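Long-range contacts in CobC (Shigella flexneri 2a, PDB 6NRU), which probably removes the phosphate from adenosylcobalamin 5'-phosphate and from alpha-ribazole 5'-phosphate in the assembly of the nucleotide loop of vitamin B12: residues V48-V53 against R72-V76; I78-L82 against F134-L138. The contacts are given in a common frame with arbitrary orientation. Residue numbers count along the deposited sequence, not the author numbering.

How the contacts relate
The contacts follow each other along the chain. Contact 1 brings 72-76 against 48-53 and starts the pairing of the outermost strand 76-78 with strand 52-55. The chain then runs through 76-78 into 78-82, which meets the end of helix 124-136 in contact 2. The centres lie about 17 Å apart, and the contacts touch only through this continuity. Contact 2 is nearer the probable active site: the side chain of L82 is about 9 Å from that of E84, the probable proton donor/acceptor, and about 10 Å from that of H11, which probably carries the phosphate in the phosphohistidine intermediate. In contact 1 the V53 side chain is about 12 Å from that of H11.

Contact 1. Residues V48-V53 against R72-V76; sequences VSFDLV and RQLPV
Residues 48-51 are loop, and the strand that runs to residue 55 takes in V53. Residues 72-75 lead into the parallel edge strand 76-78. S49 is the centre of an inverse gamma turn (phi/psi -84/88), with a weak F50 N to V48 O hydrogen bond of 3.0 Å. The terminal nitrogens NH1 and NH2 of R72 both donate hydrogen bonds to V48 O, at 3.0 and 2.8 Å. R72 has chi1 m and chi2 t; chi3 p bends the side chain toward the turn. One face of its guanidinium lies against the F50 ring edge (F50 CD2 to R72 NH1 3.7 Å). F50 is m, with its CA-CB bond toward 72-76. L74 (m, t) fills the space between F50 and V53, with F50 CB to L74 CD1 3.7 Å and V53 CG2 to L74 CB 4.2 Å. V53 and V76, both t, form a parallel bridge (CA-CA 4.7 Å) and point to the same face of the sheet; V53 CB to V76 CG2 is 4.0 Å. V53 N gives a weak hydrogen bond to P75 O (3.1 Å), and V76 CA makes a CA-H...O contact with V53 O at 3.4 Å. This starts a strand pair joined by a beta-alpha-beta crossover through helix 59-69. L69 of that helix packs on V53, L74 and V76. L52 packs on I147 of strand 146-151, on the other side of strand 52-55.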
ATOM      1  N   VAL A  48      19.433   2.631  -6.169  1.00 64.16           N
ATOM      2  CA  VAL A  48      18.363   3.309  -6.889  1.00 59.95           C
ATOM      3  C   VAL A  48      18.273   4.736  -6.364  1.00 57.81           C
ATOM      4  O   VAL A  48      17.977   4.957  -5.185  1.00 54.53           O
ATOM      5  CB  VAL A  48      17.025   2.575  -6.730  1.00 55.82           C
ATOM      6  CG1 VAL A  48      15.918   3.351  -7.421  1.00 54.91           C
ATOM      7  CG2 VAL A  48      17.127   1.163  -7.292  1.00 53.71           C
ATOM      8  N   SER A  49      18.532   5.705  -7.239  1.00 59.51           N
ATOM      9  CA  SER A  49      18.608   7.111  -6.847  1.00 61.15           C
ATOM     10  C   SER A  49      17.204   7.701  -6.829  1.00 58.84           C
ATOM     11  O   SER A  49      16.723   8.262  -7.815  1.00 59.36           O
ATOM     12  CB  SER A  49      19.520   7.881  -7.793  1.00 65.95           C
ATOM     13  OG  SER A  49      19.340   7.450  -9.130  1.00 67.62           O
ATOM     14  N   PHE A  50      16.539   7.573  -5.686  1.00 56.03           N
ATOM     15  CA  PHE A  50      15.250   8.218  -5.503  1.00 54.88           C
ATOM     16  C   PHE A  50      15.427   9.723  -5.335  1.00 54.75           C
ATOM     17  O   PHE A  50      16.469  10.207  -4.881  1.00 55.32           O
ATOM     18  CB  PHE A  50      14.526   7.650  -4.282  1.00 53.21           C
ATOM     19  CG  PHE A  50      14.353   6.158  -4.310  1.00 52.37           C
ATOM     20  CD1 PHE A  50      13.329   5.579  -5.040  1.00 50.22           C
ATOM     21  CD2 PHE A  50      15.208   5.335  -3.594  1.00 53.35           C
ATOM     22  CE1 PHE A  50      13.167   4.209  -5.061  1.00 50.09           C
ATOM     23  CE2 PHE A  50      15.049   3.963  -3.611  1.00 52.70           C
ATOM     24  CZ  PHE A  50      14.027   3.399  -4.345  1.00 50.96           C
ATOM     25  N   ASP A  51      14.390  10.465  -5.715  1.00 53.77           N
ATOM     26  CA  ASP A  51      14.329  11.898  -5.475  1.00 55.20           C
ATOM     27  C   ASP A  51      13.070  12.302  -4.726  1.00 54.89           C
ATOM     28  O   ASP A  51      12.872  13.498  -4.478  1.00 58.47           O
ATOM     29  CB  ASP A  51      14.421  12.672  -6.798  1.00 56.49           C
ATOM     30  CG  ASP A  51      13.591  12.048  -7.901  1.00 57.44           C
ATOM     31  OD1 ASP A  51      13.725  12.485  -9.064  1.00 59.52           O
ATOM     32  OD2 ASP A  51      12.804  11.124  -7.605  1.00 56.59           O
ATOM     33  N   LEU A  52      12.223  11.346  -4.351  1.00 51.69           N
ATOM     34  CA  LEU A  52      10.999  11.644  -3.626  1.00 50.29           C
ATOM     35  C   LEU A  52      10.510  10.372  -2.949  1.00 48.66           C
ATOM     36  O   LEU A  52      10.624   9.283  -3.514  1.00 49.91           O
ATOM     37  CB  LEU A  52       9.919  12.201  -4.560  1.00 38.61           C
ATOM     38  CG  LEU A  52       8.652  12.725  -3.882  1.00 37.60           C
ATOM     39  CD1 LEU A  52       8.980  13.876  -2.934  1.00 38.35           C
ATOM     40  CD2 LEU A  52       7.633  13.154  -4.920  1.00 37.90           C
ATOM     41  N   VAL A  53       9.973  10.516  -1.740  1.00 45.82           N
ATOM     42  CA  VAL A  53       9.368   9.407  -1.011  1.00 41.62           C
ATOM     43  C   VAL A  53       7.979   9.841  -0.566  1.00 41.48           C
ATOM     44  O   VAL A  53       7.833  10.860   0.117  1.00 43.01           O
ATOM     45  CB  VAL A  53      10.208   8.972   0.201  1.00 38.09           C
ATOM     46  CG1 VAL A  53       9.488   7.871   0.964  1.00 34.97           C
ATOM     47  CG2 VAL A  53      11.588   8.502  -0.242  1.00 38.48           C
ATOM     48  N   ARG A  72      20.035   7.559   4.126  1.00 87.99           N
ATOM     49  CA  ARG A  72      19.910   8.282   2.865  1.00 89.64           C
ATOM     50  C   ARG A  72      19.459   9.733   2.850  1.00 88.74           C
ATOM     51  O   ARG A  72      19.773  10.439   1.898  1.00 90.17           O
ATOM     52  CB  ARG A  72      19.122   7.458   1.857  1.00 89.39           C
ATOM     53  CG  ARG A  72      19.885   6.232   1.386  1.00 92.79           C
ATOM     54  CD  ARG A  72      19.136   5.494   0.308  1.00 91.92           C
ATOM     55  NE  ARG A  72      19.001   6.329  -0.868  1.00 93.03           N
ATOM     56  CZ  ARG A  72      18.750   5.870  -2.078  1.00 93.12           C
ATOM     57  NH1 ARG A  72      18.608   4.579  -2.271  1.00 92.66           N
ATOM     58  NH2 ARG A  72      18.648   6.702  -3.091  1.00 94.40           N
ATOM     59  N   GLN A  73      18.703  10.155   3.857  1.00 86.85           N
ATOM     60  CA  GLN A  73      18.209  11.536   3.977  1.00 87.14           C
ATOM     61  C   GLN A  73      17.367  12.103   2.838  1.00 84.39           C
ATOM     62  O   GLN A  73      17.606  13.205   2.398  1.00 85.30           O
ATOM     63  CB  GLN A  73      19.350  12.513   4.294  1.00 91.80           C
ATOM     64  CG  GLN A  73      19.731  12.583   5.755  1.00 94.40           C
ATOM     65  CD  GLN A  73      18.996  13.684   6.455  1.00 95.15           C
ATOM     66  OE1 GLN A  73      17.881  14.025   6.086  1.00 92.61           O
ATOM     67  NE2 GLN A  73      19.617  14.254   7.463  1.00 98.98           N
ATOM     68  N   LEU A  74      16.370  11.361   2.381  1.00 80.13           N
ATOM     69  CA  LEU A  74      15.522  11.809   1.289  1.00 76.75           C
ATOM     70  C   LEU A  74      14.252  12.462   1.825  1.00 72.46           C
ATOM     71  O   LEU A  74      13.815  12.161   2.940  1.00 71.53           O
ATOM     72  CB  LEU A  74      15.149  10.636   0.377  1.00 75.00           C
ATOM     73  CG  LEU A  74      16.241  10.172  -0.590  1.00 76.13           C
ATOM     74  CD1 LEU A  74      15.999   8.741  -1.045  1.00 73.71           C
ATOM     75  CD2 LEU A  74      16.328  11.111  -1.783  1.00 77.13           C
ATOM     76  N   PRO A  75      13.646  13.371   1.058  1.00 69.76           N
ATOM     77  CA  PRO A  75      12.406  14.018   1.517  1.00 66.83           C
ATOM     78  C   PRO A  75      11.238  13.040   1.516  1.00 60.41           C
ATOM     79  O   PRO A  75      11.017  12.317   0.542  1.00 58.51           O
ATOM     80  CB  PRO A  75      12.196  15.144   0.497  1.00 68.94           C
ATOM     81  CG  PRO A  75      13.547  15.347  -0.138  1.00 71.80           C
ATOM     82  CD  PRO A  75      14.152  13.980  -0.182  1.00 70.89           C
ATOM     83  N   VAL A  76      10.482  13.036   2.613  1.00 56.52           N
ATOM     84  CA  VAL A  76       9.394  12.087   2.830  1.00 52.60           C
ATOM     85  C   VAL A  76       8.095  12.866   2.972  1.00 52.98           C
ATOM     86  O   VAL A  76       7.911  13.607   3.946  1.00 59.35           O
ATOM     87  CB  VAL A  76       9.635  11.213   4.067  1.00 51.66           C
ATOM     88  CG1 VAL A  76       8.437  10.304   4.317  1.00 49.03           C
ATOM     89  CG2 VAL A  76      10.910  10.402   3.904  1.00 52.90           C
TER

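Contact 2. Residues I78-L82 against F134-L138; sequences IIPEL and FIARL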
ATOM      1  N   ILE A  78       4.126  12.638   3.694  1.00 47.92           N
ATOM      2  CA  ILE A  78       3.124  11.780   4.313  1.00 46.96           C
ATOM      3  C   ILE A  78       1.794  12.075   3.636  1.00 45.61           C
ATOM      4  O   ILE A  78       1.199  13.137   3.847  1.00 46.73           O
ATOM      5  CB  ILE A  78       3.046  12.000   5.829  1.00 49.31           C
ATOM      6  CG1 ILE A  78       4.420  11.797   6.463  1.00 51.22           C
ATOM      7  CG2 ILE A  78       2.055  11.043   6.446  1.00 48.49           C
ATOM      8  CD1 ILE A  78       4.947  10.388   6.317  1.00 50.05           C
ATOM      9  N   ILE A  79       1.326  11.140   2.815  1.00 43.41           N
ATOM     10  CA  ILE A  79       0.112  11.318   2.022  1.00 43.59           C
ATOM     11  C   ILE A  79      -1.006  10.528   2.695  1.00 45.09           C
ATOM     12  O   ILE A  79      -0.924   9.290   2.759  1.00 44.05           O
ATOM     13  CB  ILE A  79       0.320  10.867   0.570  1.00 41.67           C
ATOM     14  CG1 ILE A  79       1.547  11.557  -0.025  1.00 39.96           C
ATOM     15  CG2 ILE A  79      -0.912  11.161  -0.269  1.00 43.37           C
ATOM     16  CD1 ILE A  79       1.456  13.067  -0.018  1.00 40.71           C
ATOM     17  N   PRO A  80      -2.054  11.182   3.210  1.00 46.75           N
ATOM     18  CA  PRO A  80      -3.161  10.431   3.821  1.00 48.06           C
ATOM     19  C   PRO A  80      -3.950   9.607   2.823  1.00 49.08           C
ATOM     20  O   PRO A  80      -4.628   8.654   3.231  1.00 50.01           O
ATOM     21  CB  PRO A  80      -4.038  11.529   4.446  1.00 49.26           C
ATOM     22  CG  PRO A  80      -3.210  12.783   4.407  1.00 48.42           C
ATOM     23  CD  PRO A  80      -2.288  12.635   3.246  1.00 47.05           C
ATOM     24  N   GLU A  81      -3.894   9.946   1.533  1.00 48.05           N
ATOM     25  CA  GLU A  81      -4.547   9.139   0.512  1.00 48.78           C
ATOM     26  C   GLU A  81      -3.933   7.753   0.407  1.00 46.87           C
ATOM     27  O   GLU A  81      -4.619   6.816  -0.015  1.00 48.64           O
ATOM     28  CB  GLU A  81      -4.481   9.845  -0.845  1.00 51.77           C
ATOM     29  CG  GLU A  81      -5.504  10.961  -1.032  1.00 57.20           C
ATOM     30  CD  GLU A  81      -5.153  12.223  -0.262  1.00 60.56           C
ATOM     31  OE1 GLU A  81      -4.011  12.321   0.237  1.00 60.07           O
ATOM     32  OE2 GLU A  81      -6.023  13.115  -0.151  1.00 63.76           O
ATOM     33  N   LEU A  82      -2.664   7.601   0.789  1.00 44.84           N
ATOM     34  CA  LEU A  82      -1.977   6.316   0.763  1.00 43.19           C
ATOM     35  C   LEU A  82      -2.314   5.437   1.959  1.00 43.72           C
ATOM     36  O   LEU A  82      -1.782   4.325   2.056  1.00 42.89           O
ATOM     37  CB  LEU A  82      -0.461   6.532   0.699  1.00 41.88           C
ATOM     38  CG  LEU A  82       0.091   7.116  -0.605  1.00 41.16           C
ATOM     39  CD1 LEU A  82       1.568   7.450  -0.482  1.00 33.56           C
ATOM     40  CD2 LEU A  82      -0.147   6.160  -1.762  1.00 41.74           C
ATOM     41  N   PHE A 134      -5.238  10.597  -5.416  1.00 43.14           N
ATOM     42  CA  PHE A 134      -3.785  10.503  -5.423  1.00 42.02           C
ATOM     43  C   PHE A 134      -3.256  10.378  -6.843  1.00 41.75           C
ATOM     44  O   PHE A 134      -2.242  10.994  -7.194  1.00 44.57           O
ATOM     45  CB  PHE A 134      -3.328   9.319  -4.575  1.00 40.56           C
ATOM     46  CG  PHE A 134      -1.852   9.077  -4.632  1.00 42.23           C
ATOM     47  CD1 PHE A 134      -0.982   9.864  -3.895  1.00 45.28           C
ATOM     48  CD2 PHE A 134      -1.330   8.070  -5.425  1.00 41.05           C
ATOM     49  CE1 PHE A 134       0.381   9.650  -3.945  1.00 44.91           C
ATOM     50  CE2 PHE A 134       0.032   7.848  -5.480  1.00 40.74           C
ATOM     51  CZ  PHE A 134       0.889   8.639  -4.738  1.00 42.91           C
ATOM     52  N   ILE A 135      -3.934   9.586  -7.677  1.00 39.10           N
ATOM     53  CA  ILE A 135      -3.529   9.450  -9.072  1.00 37.56           C
ATOM     54  C   ILE A 135      -3.608  10.795  -9.783  1.00 39.02           C
ATOM     55  O   ILE A 135      -2.694  11.177 -10.524  1.00 39.68           O
ATOM     56  CB  ILE A 135      -4.391   8.384  -9.775  1.00 38.13           C
ATOM     57  CG1 ILE A 135      -4.049   6.989  -9.253  1.00 36.38           C
ATOM     58  CG2 ILE A 135      -4.201   8.437 -11.282  1.00 38.06           C
ATOM     59  CD1 ILE A 135      -4.867   5.896  -9.887  1.00 28.54           C
ATOM     60  N   ALA A 136      -4.694  11.541  -9.557  1.00 40.31           N
ATOM     61  CA  ALA A 136      -4.846  12.851 -10.183  1.00 42.17           C
ATOM     62  C   ALA A 136      -3.809  13.851  -9.693  1.00 44.45           C
ATOM     63  O   ALA A 136      -3.587  14.869 -10.359  1.00 47.43           O
ATOM     64  CB  ALA A 136      -6.250  13.399  -9.929  1.00 43.72           C
ATOM     65  N   ARG A 137      -3.173  13.584  -8.552  1.00 43.80           N
ATOM     66  CA  ARG A 137      -2.160  14.463  -7.986  1.00 46.12           C
ATOM     67  C   ARG A 137      -0.761  14.200  -8.528  1.00 45.65           C
ATOM     68  O   ARG A 137       0.163  14.947  -8.194  1.00 47.82           O
ATOM     69  CB  ARG A 137      -2.133  14.322  -6.462  1.00 46.49           C
ATOM     70  CG  ARG A 137      -3.202  15.114  -5.738  1.00 51.67           C
ATOM     71  CD  ARG A 137      -2.809  15.324  -4.291  1.00 55.89           C
ATOM     72  NE  ARG A 137      -3.948  15.666  -3.447  1.00 61.56           N
ATOM     73  CZ  ARG A 137      -3.993  15.450  -2.136  1.00 64.23           C
ATOM     74  NH1 ARG A 137      -2.959  14.887  -1.521  1.00 63.37           N
ATOM     75  NH2 ARG A 137      -5.068  15.792  -1.438  1.00 67.28           N
ATOM     76  N   LEU A 138      -0.582  13.159  -9.344  1.00 44.20           N
ATOM     77  CA  LEU A 138       0.760  12.790  -9.786  1.00 43.56           C
ATOM     78  C   LEU A 138       1.372  13.852 -10.689  1.00 49.50           C
ATOM     79  O   LEU A 138       2.599  13.998 -10.726  1.00 51.81           O
ATOM     80  CB  LEU A 138       0.718  11.441 -10.503  1.00 37.90           C
ATOM     81  CG  LEU A 138       0.465  10.229  -9.606  1.00 32.34           C
ATOM     82  CD1 LEU A 138       0.357   8.972 -10.440  1.00 29.48           C
ATOM     83  CD2 LEU A 138       1.563  10.086  -8.562  1.00 31.09           C
TER
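This is a buried contact between the turn after edge strand 76-78 and the C-terminal part of helix 124-136. It combines an apolar cluster with a salt bridge. F134 is at the centre of the cluster. Its side chain is t and its CA-CB bond points toward 78-82. L82 CD2 sits over one face of the F134 ring, 4.0 Å from the centroid and 9° off the normal, a CH-pi contact. I79 adds its CG2, 3.9 Å from F134 CD1. The E81 and F134 CB atoms are 3.9 Å apart, and these two residues make the nearest CA pair, at 6.1 Å. On the backbone side of F134, away from the end of the ring, E81 OE2 forms a salt bridge with R137 NH2 at 3.1 Å. R137 lies three residues after F134, and its extended side chain (chi2 and chi3 both t) reaches back to the acid. Residues 80-82 are a short 3-10 turn, with L82 N bonded to I79 O (3.1 Å). The turn presents E81 to the helix and lets L82 reach the ring. L54 of strand 52-55, I149 of strand 146-151 and L159 of helix 153-163 also pack on F134. The contact thus ties a strand-to-helix connection to a helix on one face of the mixed sheet, in the alpha/beta fold of the histidine phosphatases. The same connection continues directly to E84, the probable proton donor/acceptor.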